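Mercuric reductase (Metallosphaera sedula, PDB 4YWO) catalyses the NADPH-dependent reduction of mercuric ion to elemental mercury, working as a thermostable, FAD-containing homodimer of the pyridine nucleotide-disulfide oxidoreductase family. Local coordinates at the interface of chains A and B. Residues are numbered along the deposited sequence; one frame, centred on the assembly and turned at random. Chains: chain A/B, Mercuric reductase.

The interface of chains A and B. Residues chain A 412-413, 439-441; chain B 411-412.
The 3-10 helix 410-412 of chain B meets the loop of chain A that runs through A:Thr439 and A:Ala441 into helix 442-449, and the last residue of that 3-10 turn, B:Glu412, also touches its own symmetry mate A:Glu412. The site is a worked example of a carboxylate receiving successive backbone amides at the approach to a helix, in the manner of a cap, here across a subunit boundary. The two oxygens of B:Glu412 accept successive backbone N-H groups. OE2 accepts from A:Ile440 N at 2.8 Å, fairly straight (158° at the hydrogen). OE1 accepts from A:Ala441 N at 2.8 Å, more bent at 141°. Both oxygens use their syn lone pairs, so two successive amides grip the carboxylate like the prongs of a fork and fix its rotation. The side chain is bent at chi2 (-63°), which turns its tip toward the chain A loop.

Carbons of the same loop pack against this group. A:Thr439 lays CB near the carboxylate carbon, 4.0 Å from B:Glu412 CD, while its methyl CG2 reaches B:Ala411 CB at 3.9 Å. That methyl stands anti to the carbonyl carbon of its own residue, beside the backbone N, which points it at B:Ala411. On the next residue A:Ile440 CB lies 3.8 Å from B:Glu412 CD, and the CB of A:Ala441 rests against OE1. The two amides just ahead of helix 442-449, together with the dipole of that helix, may favour the charged form of the carboxylate.

Near the two-fold axis, A:Glu412 and B:Glu412 pack through their CB atoms, 3.7 Å apart, and their carboxylates diverge, each toward the opposite subunit. A:Met413 adds a marginal backbone contact. Symmetry repeats the same arrangement with the chains exchanged, so the homodimer interface contains it twice. The patch lies at the centre of the dimer, within the C-terminal dimerisation region, where the turn following strand 399-407 meets the approach to helix 442-449 of the partner.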
# COMPACT_ATOMS: atom_id res chain seq x y z
N GLU A 412 0.85 3.00 -2.46
CA GLU A 412 0.04 2.56 -1.32
C GLU A 412 0.82 2.66 -0.03
O GLU A 412 0.19 2.60 1.03
CB GLU A 412 -0.56 1.17 -1.53
CG GLU A 412 -1.52 1.06 -2.69
CD GLU A 412 -2.81 1.93 -2.55
OE1 GLU A 412 -3.00 2.42 -1.40
OE2 GLU A 412 -3.53 2.23 -3.57
N MET A 413 2.14 2.65 -0.09
CA MET A 413 3.00 2.77 1.09
C MET A 413 3.51 4.18 1.35
O MET A 413 4.03 4.46 2.42
CB MET A 413 4.23 1.86 1.02
CG MET A 413 5.35 2.38 0.16
SD MET A 413 6.62 1.07 0.06
CE MET A 413 8.01 1.96 -0.64
N THR A 439 5.06 -8.05 2.17
CA THR A 439 4.45 -6.88 1.51
C THR A 439 5.51 -6.05 0.89
O THR A 439 6.67 -6.07 1.31
CB THR A 439 3.60 -6.02 2.48
OG1 THR A 439 4.38 -5.53 3.61
CG2 THR A 439 2.38 -6.82 2.97
N ILE A 440 5.11 -5.23 -0.07
CA ILE A 440 6.07 -4.19 -0.59
C ILE A 440 6.39 -3.15 0.49
O ILE A 440 7.52 -2.72 0.60
CB ILE A 440 5.54 -3.58 -1.88
CG1 ILE A 440 5.34 -4.67 -3.01
CG2 ILE A 440 6.50 -2.45 -2.37
CD1 ILE A 440 6.61 -5.28 -3.48
N ALA A 441 5.41 -2.82 1.30
CA ALA A 441 5.56 -1.81 2.36
C ALA A 441 6.63 -2.13 3.38
O ALA A 441 7.22 -1.22 4.00
CB ALA A 441 4.26 -1.54 2.99
N ALA B 411 -3.28 -4.89 2.28
CA ALA B 411 -2.08 -5.26 2.97
C ALA B 411 -0.98 -4.19 2.94
O ALA B 411 -0.22 -4.09 3.92
CB ALA B 411 -1.49 -6.50 2.35
N GLU B 412 -0.99 -3.33 1.93
CA GLU B 412 0.06 -2.33 1.69
C GLU B 412 -0.16 -1.10 2.55
O GLU B 412 0.78 -0.31 2.67
CB GLU B 412 0.21 -1.98 0.21
CG GLU B 412 0.64 -3.13 -0.66
CD GLU B 412 2.05 -3.71 -0.34
OE1 GLU B 412 2.74 -3.01 0.44
OE2 GLU B 412 2.40 -4.89 -0.73